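Berberine bridge enzyme-like 28 (PDB 5D79) is a secreted, FAD-dependent plant oxidoreductase of the berberine bridge enzyme-like family that is involved in adaptation to salt stress. Local coordinates at residues T92-A97 against D518-E523; S88-V93 against V238-K243; L206-D209 against R213-D216. One frame throughout, in Å; residues are numbered along the deposited sequence.

From the N terminus, helix 87-100 comes first and serves two contacts. Its early turns meet strand 238-248 in interaction 2, which closes a loop of 144 residues within the FAD-binding region. Its next turns meet the loop 518-523 in interaction 1, which closes a far longer loop and brings the C-terminal part of the chain back to this region. Interaction 3, a local hairpin of 206-209 with 213-216, is nested inside both loops. Interactions 1 and 2 share Thr92 and Val93, and their loops cross rather than nest. Strands 202-208 and 238-248 are neighbours in one antiparallel sheet. Val238 touches both Ile94 and Phe520, so interactions 1 and 2 form continuous packing.

Interaction 1 of 3, residues T92-A97 against D518-E523; sequences TVIRCA and DFFCDE
Ile94 and Ala97, one turn apart on helix 87-100, meet the rings of Phe519 and Phe520. Ile94 comes first. Its chi1 of -60° sets CG1 anti to the carbonyl carbon, and chi2 of -38° swings CD1 to both rings. Ile94 CD1 lies 4.0 Å from Phe520 CZ and 4.1 Å from Phe519 CE2. The side chains of Ile94 and Phe520 cross at about a right angle. Cys96 points to another side of the helix, where its SG forms the disulfide with Cys34. Ala97 then turns its CB toward the loop, 3.6 Å from Phe519 CZ. The two phenylalanines also pack on each other: Phe519 CD2 sits over the centre of the Phe520 ring, 3.5 Å above its plane, while Phe520 CD2 lies at the edge of the Phe519 ring. No hydrogen bond crosses, so the contact is purely apolar and mostly buried. Asp515 OD1 accepts from Phe519 N and its OD2 from Phe520 N. The contact joins the PCMH-type FAD-binding region to the loop after helix 504-514, in the berberine-like region. Helix 29-36 packs on Val93 and Cys96. Val104 of strand 103-107 touches Ala97 and Phe519, and Val238 of strand 238-248 lies against Ile94 and Phe520.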
loop_
_atom_site.group_PDB
_atom_site.type_symbol
_atom_site.label_atom_id
_atom_site.label_comp_id
_atom_site.label_asym_id
_atom_site.label_seq_id
_atom_site.Cartn_x
_atom_site.Cartn_y
_atom_site.Cartn_z
ATOM N N THR A 92 -4.888 9.355 -25.167
ATOM C CA THR A 92 -5.361 8.652 -26.344
ATOM C C THR A 92 -5.942 7.300 -25.962
ATOM O O THR A 92 -6.931 6.857 -26.545
ATOM C CB THR A 92 -4.230 8.478 -27.359
ATOM O OG1 THR A 92 -3.750 9.770 -27.745
ATOM C CG2 THR A 92 -4.714 7.737 -28.591
ATOM N N VAL A 93 -5.344 6.655 -24.967
ATOM C CA VAL A 93 -5.849 5.369 -24.513
ATOM C C VAL A 93 -7.229 5.526 -23.885
ATOM O O VAL A 93 -8.151 4.783 -24.203
ATOM C CB VAL A 93 -4.904 4.711 -23.510
ATOM C CG1 VAL A 93 -5.537 3.464 -22.965
ATOM C CG2 VAL A 93 -3.577 4.374 -24.178
ATOM N N ILE A 94 -7.363 6.515 -23.008
ATOM C CA ILE A 94 -8.641 6.830 -22.366
ATOM C C ILE A 94 -9.716 7.186 -23.390
ATOM O O ILE A 94 -10.829 6.663 -23.334
ATOM C CB ILE A 94 -8.500 8.005 -21.348
ATOM C CG1 ILE A 94 -7.488 7.664 -20.240
ATOM C CG2 ILE A 94 -9.845 8.366 -20.745
ATOM C CD1 ILE A 94 -7.534 6.211 -19.767
ATOM N N ARG A 95 -9.382 8.063 -24.331
ATOM C CA ARG A 95 -10.331 8.468 -25.369
ATOM C C ARG A 95 -10.734 7.326 -26.313
ATOM O O ARG A 95 -11.923 7.120 -26.564
ATOM C CB ARG A 95 -9.761 9.632 -26.172
ATOM C CG ARG A 95 -9.568 10.872 -25.322
ATOM C CD ARG A 95 -9.535 12.141 -26.152
ATOM N NE ARG A 95 -9.010 13.275 -25.394
ATOM C CZ ARG A 95 -7.758 13.720 -25.485
ATOM N NH1 ARG A 95 -6.899 13.130 -26.311
ATOM N NH2 ARG A 95 -7.365 14.758 -24.757
ATOM N N CYS A 96 -9.755 6.582 -26.820
ATOM C CA CYS A 96 -10.035 5.460 -27.720
ATOM C C CYS A 96 -10.784 4.316 -27.050
ATOM O O CYS A 96 -11.642 3.695 -27.673
ATOM C CB CYS A 96 -8.741 4.907 -28.318
ATOM S SG CYS A 96 -7.945 5.968 -29.529
ATOM N N ALA A 97 -10.434 4.020 -25.798
ATOM C CA ALA A 97 -11.077 2.943 -25.046
ATOM C C ALA A 97 -12.579 3.189 -24.971
ATOM O O ALA A 97 -13.395 2.340 -25.345
ATOM C CB ALA A 97 -10.478 2.830 -23.636
ATOM N N ASP A 518 -18.892 6.183 -15.387
ATOM C CA ASP A 518 -18.280 5.094 -14.635
ATOM C C ASP A 518 -17.247 4.332 -15.499
ATOM O O ASP A 518 -17.228 3.102 -15.514
ATOM C CB ASP A 518 -19.364 4.147 -14.105
ATOM C CG ASP A 518 -18.851 3.204 -13.027
ATOM O OD1 ASP A 518 -17.777 3.475 -12.453
ATOM O OD2 ASP A 518 -19.529 2.190 -12.753
ATOM N N PHE A 519 -16.390 5.059 -16.217
ATOM C CA PHE A 519 -15.377 4.399 -17.038
ATOM C C PHE A 519 -14.355 3.687 -16.166
ATOM O O PHE A 519 -13.996 2.536 -16.422
ATOM C CB PHE A 519 -14.647 5.378 -17.967
ATOM C CG PHE A 519 -13.525 4.728 -18.778
ATOM C CD1 PHE A 519 -13.816 3.869 -19.847
ATOM C CD2 PHE A 519 -12.188 4.966 -18.471
ATOM C CE1 PHE A 519 -12.791 3.264 -20.592
ATOM C CE2 PHE A 519 -11.160 4.361 -19.213
ATOM C CZ PHE A 519 -11.465 3.512 -20.274
ATOM N N PHE A 520 -13.877 4.375 -15.139
ATOM C CA PHE A 520 -12.862 3.799 -14.270
ATOM C C PHE A 520 -13.496 2.927 -13.192
ATOM O O PHE A 520 -13.930 3.427 -12.156
ATOM C CB PHE A 520 -12.010 4.910 -13.666
ATOM C CG PHE A 520 -11.244 5.687 -14.692
ATOM C CD1 PHE A 520 -10.068 5.185 -15.220
ATOM C CD2 PHE A 520 -11.718 6.901 -15.158
ATOM C CE1 PHE A 520 -9.368 5.887 -16.173
ATOM C CE2 PHE A 520 -11.023 7.606 -16.123
ATOM C CZ PHE A 520 -9.849 7.099 -16.627
ATOM N N CYS A 521 -13.555 1.622 -13.456
ATOM C CA CYS A 521 -14.181 0.672 -12.546
ATOM C C CYS A 521 -13.410 -0.645 -12.479
ATOM O O CYS A 521 -12.883 -1.115 -13.481
ATOM C CB CYS A 521 -15.642 0.405 -12.958
ATOM S SG CYS A 521 -15.907 -0.643 -14.446
ATOM N N ASP A 522 -13.330 -1.219 -11.280
ATOM C CA ASP A 522 -12.859 -2.592 -11.100
ATOM C C ASP A 522 -13.855 -3.343 -10.219
ATOM O O ASP A 522 -15.005 -2.915 -10.063
ATOM C CB ASP A 522 -11.437 -2.647 -10.507
ATOM C CG ASP A 522 -11.239 -1.735 -9.306
ATOM O OD1 ASP A 522 -12.147 -1.582 -8.476
ATOM O OD2 ASP A 522 -10.140 -1.174 -9.173
ATOM N N GLU A 523 -13.416 -4.447 -9.628
ATOM C CA GLU A 523 -14.315 -5.302 -8.857
ATOM C C GLU A 523 -14.736 -4.737 -7.479
ATOM O O GLU A 523 -15.653 -5.270 -6.843
ATOM C CB GLU A 523 -13.664 -6.677 -8.684
ATOM C CG GLU A 523 -13.599 -7.522 -9.971
ATOM C CD GLU A 523 -12.564 -7.035 -10.985
ATOM O OE1 GLU A 523 -11.636 -6.292 -10.591
ATOM O OE2 GLU A 523 -12.684 -7.403 -12.175
#

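Interaction 2 of 3, residues S88-V93 against V238-K243; sequences SDVQTV and VILSWK. With FAD (flavin-adenine dinucleotide), chain E.
Helix 87-100 packs on strand 238-248, and the backbones come closest at Val90 and Val238, whose CA atoms are 7.8 Å apart. No hydrogen bond links 88-93 to 238-243. This is a helix-on-sheet layer in the PCMH-type FAD-binding domain. Val90 carries the helix side and divides its two methyls between two residues of the strand. Val90 CG1, anti to the backbone N (chi1 172°), meets Val238 CG1 tip to tip at 3.8 Å. Val90 CG2 lies beside Leu240 CD2, also at 3.8 Å, and here the two side chains run antiparallel and overlap side by side. Val238 and Leu240 thus face the helix, while Ile239 between them serves the cofactor. A classic beta bulge sets Leu240 and Ser241 together opposite Leu206. On the helix, Ser88 O accepts from both Thr92 N and Thr92 OG1, and the two donors reach it from opposite faces of its carbonyl plane. Gln91 NE2 bonds to Gly212 O, at the turn of the neighbouring hairpin. The adenine of FAD is read by the backbone of Ile239. Ile239 CB and CG1 also come near the adenine, each 3.6 Å from FAD N1A. Ile239 N donates to FAD N1A at 3.0 Å, and FAD N6A donates to Ile239 O at 2.8 Å, with an N-H...O angle of 155°.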
loop_
_atom_site.group_PDB
_atom_site.type_symbol
_atom_site.label_atom_id
_atom_site.label_comp_id
_atom_site.label_asym_id
_atom_site.label_seq_id
_atom_site.Cartn_x
_atom_site.Cartn_y
_atom_site.Cartn_z
ATOM N N SER A 88 0.341 12.461 -23.442
ATOM C CA SER A 88 -0.604 12.422 -24.556
ATOM C C SER A 88 -1.032 10.998 -24.903
ATOM O O SER A 88 -2.160 10.777 -25.347
ATOM C CB SER A 88 -0.001 13.095 -25.794
ATOM O OG SER A 88 0.967 12.259 -26.420
ATOM N N ASP A 89 -0.120 10.045 -24.705
ATOM C CA ASP A 89 -0.404 8.630 -24.940
ATOM C C ASP A 89 -1.533 8.129 -24.057
ATOM O O ASP A 89 -2.414 7.399 -24.524
ATOM C CB ASP A 89 0.831 7.775 -24.686
ATOM C CG ASP A 89 1.949 8.076 -25.642
ATOM O OD1 ASP A 89 1.810 9.044 -26.425
ATOM O OD2 ASP A 89 2.969 7.348 -25.603
ATOM N N VAL A 90 -1.479 8.503 -22.777
ATOM C CA VAL A 90 -2.481 8.094 -21.799
ATOM C C VAL A 90 -3.838 8.599 -22.224
ATOM O O VAL A 90 -4.815 7.851 -22.221
ATOM C CB VAL A 90 -2.171 8.624 -20.386
ATOM C CG1 VAL A 90 -3.330 8.332 -19.450
ATOM C CG2 VAL A 90 -0.891 8.003 -19.864
ATOM N N GLN A 91 -3.875 9.875 -22.596
ATOM C CA GLN A 91 -5.086 10.522 -23.076
ATOM C C GLN A 91 -5.717 9.731 -24.203
ATOM O O GLN A 91 -6.918 9.462 -24.198
ATOM C CB GLN A 91 -4.773 11.936 -23.557
ATOM C CG GLN A 91 -4.116 12.811 -22.521
ATOM C CD GLN A 91 -3.902 14.217 -23.031
ATOM O OE1 GLN A 91 -2.811 14.562 -23.490
ATOM N NE2 GLN A 91 -4.947 15.044 -22.951
ATOM N N THR A 92 -4.888 9.355 -25.167
ATOM C CA THR A 92 -5.361 8.652 -26.344
ATOM C C THR A 92 -5.942 7.300 -25.962
ATOM O O THR A 92 -6.931 6.857 -26.545
ATOM C CB THR A 92 -4.230 8.478 -27.359
ATOM O OG1 THR A 92 -3.750 9.770 -27.745
ATOM C CG2 THR A 92 -4.714 7.737 -28.591
ATOM N N VAL A 93 -5.344 6.655 -24.967
ATOM C CA VAL A 93 -5.849 5.369 -24.513
ATOM C C VAL A 93 -7.229 5.526 -23.885
ATOM O O VAL A 93 -8.151 4.783 -24.203
ATOM C CB VAL A 93 -4.904 4.711 -23.510
ATOM C CG1 VAL A 93 -5.537 3.464 -22.965
ATOM C CG2 VAL A 93 -3.577 4.374 -24.178
ATOM N N VAL A 238 -6.641 8.341 -14.422
ATOM C CA VAL A 238 -5.240 7.944 -14.488
ATOM C C VAL A 238 -4.367 9.060 -13.951
ATOM O O VAL A 238 -4.160 10.072 -14.618
ATOM C CB VAL A 238 -4.774 7.602 -15.913
ATOM C CG1 VAL A 238 -3.339 7.067 -15.867
ATOM C CG2 VAL A 238 -5.701 6.581 -16.546
ATOM N N ILE A 239 -3.851 8.858 -12.743
ATOM C CA ILE A 239 -2.998 9.844 -12.105
ATOM C C ILE A 239 -1.614 9.790 -12.751
ATOM O O ILE A 239 -0.978 8.732 -12.793
ATOM C CB ILE A 239 -2.898 9.611 -10.577
ATOM C CG1 ILE A 239 -4.294 9.390 -9.995
ATOM C CG2 ILE A 239 -2.235 10.798 -9.900
ATOM C CD1 ILE A 239 -4.305 8.755 -8.643
ATOM N N LEU A 240 -1.163 10.936 -13.265
ATOM C CA LEU A 240 0.073 11.001 -14.021
ATOM C C LEU A 240 1.268 11.338 -13.140
ATOM O O LEU A 240 2.389 10.852 -13.377
ATOM C CB LEU A 240 -0.050 12.029 -15.141
ATOM C CG LEU A 240 -1.005 11.697 -16.285
ATOM C CD1 LEU A 240 -0.980 12.828 -17.293
ATOM C CD2 LEU A 240 -0.662 10.364 -16.943
ATOM N N SER A 241 1.027 12.163 -12.121
ATOM C CA SER A 241 2.125 12.668 -11.312
ATOM C C SER A 241 1.652 13.162 -9.943
ATOM O O SER A 241 0.507 13.588 -9.791
ATOM C CB SER A 241 2.838 13.784 -12.077
ATOM O OG SER A 241 4.135 13.985 -11.570
ATOM N N TRP A 242 2.530 13.072 -8.945
ATOM C CA TRP A 242 2.268 13.637 -7.620
ATOM C C TRP A 242 3.192 14.818 -7.394
ATOM O O TRP A 242 4.366 14.759 -7.770
ATOM C CB TRP A 242 2.510 12.629 -6.487
ATOM C CG TRP A 242 1.728 11.363 -6.507
ATOM C CD1 TRP A 242 2.222 10.105 -6.683
ATOM C CD2 TRP A 242 0.318 11.214 -6.297
ATOM N NE1 TRP A 242 1.204 9.180 -6.623
ATOM C CE2 TRP A 242 0.027 9.834 -6.382
ATOM C CE3 TRP A 242 -0.729 12.115 -6.064
ATOM C CZ2 TRP A 242 -1.268 9.330 -6.234
ATOM C CZ3 TRP A 242 -2.016 11.614 -5.922
ATOM C CH2 TRP A 242 -2.273 10.231 -6.011
ATOM N N LYS A 243 2.689 15.876 -6.766
ATOM C CA LYS A 243 3.586 16.902 -6.232
ATOM C C LYS A 243 3.690 16.701 -4.733
ATOM O O LYS A 243 2.740 16.957 -4.000
ATOM C CB LYS A 243 3.119 18.328 -6.557
ATOM C CG LYS A 243 4.205 19.370 -6.255
ATOM C CD LYS A 243 3.832 20.766 -6.719
ATOM C CE LYS A 243 4.897 21.766 -6.293
ATOM N NZ LYS A 243 4.800 23.046 -7.065
HETATM P PA FAD E . -0.469 -1.454 -8.568
HETATM O O1A FAD E . -0.951 -2.878 -8.679
HETATM O O2A FAD E . 0.296 -0.996 -9.788
HETATM O O5B FAD E . -1.720 -0.484 -8.245
HETATM C C5B FAD E . -2.674 -0.819 -7.246
HETATM C C4B FAD E . -4.025 -0.124 -7.462
HETATM O O4B FAD E . -3.808 1.251 -7.719
HETATM C C3B FAD E . -4.762 -0.705 -8.660
HETATM O O3B FAD E . -6.156 -0.731 -8.439
HETATM C C2B FAD E . -4.401 0.258 -9.778
HETATM O O2B FAD E . -5.392 0.312 -10.789
HETATM C C1B FAD E . -4.203 1.579 -9.041
HETATM N N9A FAD E . -3.219 2.489 -9.666
HETATM C C8A FAD E . -1.859 2.328 -9.807
HETATM N N7A FAD E . -1.359 3.429 -10.427
HETATM C C5A FAD E . -2.374 4.288 -10.681
HETATM C C6A FAD E . -2.440 5.543 -11.287
HETATM N N6A FAD E . -1.336 6.239 -11.534
HETATM N N1A FAD E . -3.658 6.185 -11.400
HETATM C C2A FAD E . -4.800 5.592 -10.910
HETATM N N3A FAD E . -4.728 4.347 -10.316
HETATM C C4A FAD E . -3.542 3.706 -10.201
HETATM N N1 FAD E . 1.205 -0.503 1.818
HETATM C C2 FAD E . 1.404 0.281 2.942
HETATM O O2 FAD E . 0.888 1.401 3.026
HETATM N N3 FAD E . 2.210 -0.196 3.970
HETATM C C4 FAD E . 2.812 -1.441 3.893
HETATM O O4 FAD E . 3.609 -1.781 4.769
HETATM C C4X FAD E . 2.626 -2.217 2.749
HETATM N N5 FAD E . 3.316 -3.407 2.573
HETATM C C5X FAD E . 3.353 -3.995 1.317
HETATM C C6 FAD E . 4.228 -5.042 1.034
HETATM C C7 FAD E . 4.249 -5.629 -0.234
HETATM C C7M FAD E . 5.186 -6.763 -0.522
HETATM C C8 FAD E . 3.422 -5.136 -1.245
HETATM C C8M FAD E . 3.406 -5.764 -2.608
HETATM C C9 FAD E . 2.547 -4.093 -0.963
HETATM C C9A FAD E . 2.473 -3.555 0.326
HETATM N N10 FAD E . 1.578 -2.539 0.622
HETATM C C10 FAD E . 1.840 -1.719 1.702
HETATM C "C1'" FAD E . 0.395 -2.286 -0.260
HETATM C "C2'" FAD E . 0.666 -1.288 -1.371
HETATM O "O2'" FAD E . 0.888 -0.015 -0.804
HETATM C "C3'" FAD E . -0.548 -1.284 -2.292
HETATM O "O3'" FAD E . -0.635 -2.547 -2.916
HETATM C "C4'" FAD E . -0.432 -0.250 -3.385
HETATM O "O4'" FAD E . -1.711 0.087 -3.856
HETATM C "C5'" FAD E . 0.319 -0.842 -4.557
HETATM O "O5'" FAD E . 0.720 0.203 -5.411
HETATM P P FAD E . 1.456 -0.201 -6.777
HETATM O O1P FAD E . 1.547 0.997 -7.684
HETATM O O2P FAD E . 2.821 -0.782 -6.502
HETATM O O3P FAD E . 0.470 -1.383 -7.260
#

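Interaction 3 of 3, residues L206-D209 against R213-D216; sequences LVVD and RILD
The Asp209 carboxylate is met across the hairpin by a methyl of Leu215, with Leu215 CD1 3.6 Å from Asp209 CG. The other methyl, Leu215 CD2, rests on one face of the Arg213 guanidinium, toward the rim and 3.2 Å above the plane. Asp209 holds CG between its backbone N and carbonyl carbon (chi1 67°), which turns OD1 back to the other strand. There OD1 takes a weak bond from Arg213 N, while OD2 bonds to Ser211 OG within the turn. The strands are antiparallel. Val207 and Leu215 are a hydrogen-bonded pair: Val207 N donates to Leu215 O at 2.9 Å, and Leu215 N to Val207 O at 2.8 Å. Val208 and Ile214 form the next, non-hydrogen-bonded pair. Their side chains touch at Val208 CG2 and Ile214 CG1, 3.8 Å apart, on the face that meets helix 87-100. Val207 and Leu215 face the other way, onto Met220 and Tyr224. Past the pairs, Asp209 N donates to Arg213 O at 3.2 Å. Asp216 OD1 caps Ala219 N at the start of helix 217-220. Three backbone hydrogen bonds therefore carry this short hairpin, and Asp209 adds its bond to Ser211 at OD2 and only a weak one at OD1.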
loop_
_atom_site.group_PDB
_atom_site.type_symbol
_atom_site.label_atom_id
_atom_site.label_comp_id
_atom_site.label_asym_id
_atom_site.label_seq_id
_atom_site.Cartn_x
_atom_site.Cartn_y
_atom_site.Cartn_z
ATOM N N LEU A 206 -1.272 15.596 -11.129
ATOM C CA LEU A 206 -1.811 15.600 -12.481
ATOM C C LEU A 206 -2.632 14.339 -12.667
ATOM O O LEU A 206 -2.160 13.249 -12.355
ATOM C CB LEU A 206 -0.696 15.664 -13.532
ATOM C CG LEU A 206 0.268 16.845 -13.515
ATOM C CD1 LEU A 206 1.396 16.598 -14.497
ATOM C CD2 LEU A 206 -0.458 18.120 -13.844
ATOM N N VAL A 207 -3.855 14.481 -13.163
ATOM C CA VAL A 207 -4.684 13.314 -13.439
ATOM C C VAL A 207 -5.361 13.431 -14.825
ATOM O O VAL A 207 -5.751 14.519 -15.250
ATOM C CB VAL A 207 -5.739 13.114 -12.303
ATOM C CG1 VAL A 207 -6.673 14.306 -12.209
ATOM C CG2 VAL A 207 -6.530 11.820 -12.489
ATOM N N VAL A 208 -5.455 12.318 -15.546
ATOM C CA VAL A 208 -6.273 12.273 -16.753
ATOM C C VAL A 208 -7.653 11.733 -16.393
ATOM O O VAL A 208 -7.768 10.623 -15.855
ATOM C CB VAL A 208 -5.641 11.406 -17.857
ATOM C CG1 VAL A 208 -6.637 11.162 -19.006
ATOM C CG2 VAL A 208 -4.354 12.049 -18.365
ATOM N N ASP A 209 -8.694 12.528 -16.662
ATOM C CA ASP A 209 -10.060 12.124 -16.327
ATOM C C ASP A 209 -10.730 11.418 -17.511
ATOM O O ASP A 209 -10.106 11.214 -18.561
ATOM C CB ASP A 209 -10.896 13.326 -15.850
ATOM C CG ASP A 209 -11.156 14.345 -16.941
ATOM O OD1 ASP A 209 -10.408 14.380 -17.926
ATOM O OD2 ASP A 209 -12.112 15.130 -16.810
ATOM N N ARG A 213 -8.774 14.750 -20.492
ATOM C CA ARG A 213 -8.266 16.032 -20.037
ATOM C C ARG A 213 -7.233 15.848 -18.911
ATOM O O ARG A 213 -7.488 15.163 -17.911
ATOM C CB ARG A 213 -9.440 16.901 -19.572
ATOM C CG ARG A 213 -9.138 18.360 -19.277
ATOM C CD ARG A 213 -10.421 19.076 -18.819
ATOM N NE ARG A 213 -10.159 20.412 -18.277
ATOM C CZ ARG A 213 -11.048 21.142 -17.605
ATOM N NH1 ARG A 213 -12.269 20.669 -17.381
ATOM N NH2 ARG A 213 -10.714 22.344 -17.151
ATOM N N ILE A 214 -6.063 16.448 -19.089
ATOM C CA ILE A 214 -5.041 16.444 -18.053
ATOM C C ILE A 214 -5.275 17.568 -17.056
ATOM O O ILE A 214 -5.213 18.744 -17.411
ATOM C CB ILE A 214 -3.655 16.601 -18.646
ATOM C CG1 ILE A 214 -3.396 15.480 -19.644
ATOM C CG2 ILE A 214 -2.616 16.623 -17.540
ATOM C CD1 ILE A 214 -2.288 15.805 -20.584
ATOM N N LEU A 215 -5.530 17.204 -15.806
ATOM C CA LEU A 215 -5.944 18.172 -14.801
ATOM C C LEU A 215 -4.957 18.271 -13.637
ATOM O O LEU A 215 -4.583 17.256 -13.047
ATOM C CB LEU A 215 -7.332 17.795 -14.278
ATOM C CG LEU A 215 -8.450 17.712 -15.319
ATOM C CD1 LEU A 215 -9.544 16.770 -14.870
ATOM C CD2 LEU A 215 -9.018 19.097 -15.576
ATOM N N ASP A 216 -4.529 19.488 -13.312
ATOM C CA ASP A 216 -3.742 19.682 -12.098
ATOM C C ASP A 216 -4.704 20.036 -10.954
ATOM O O ASP A 216 -5.922 20.105 -11.164
ATOM C CB ASP A 216 -2.635 20.739 -12.294
ATOM C CG ASP A 216 -3.171 22.144 -12.536
ATOM O OD1 ASP A 216 -4.385 22.298 -12.770
ATOM O OD2 ASP A 216 -2.363 23.102 -12.509
#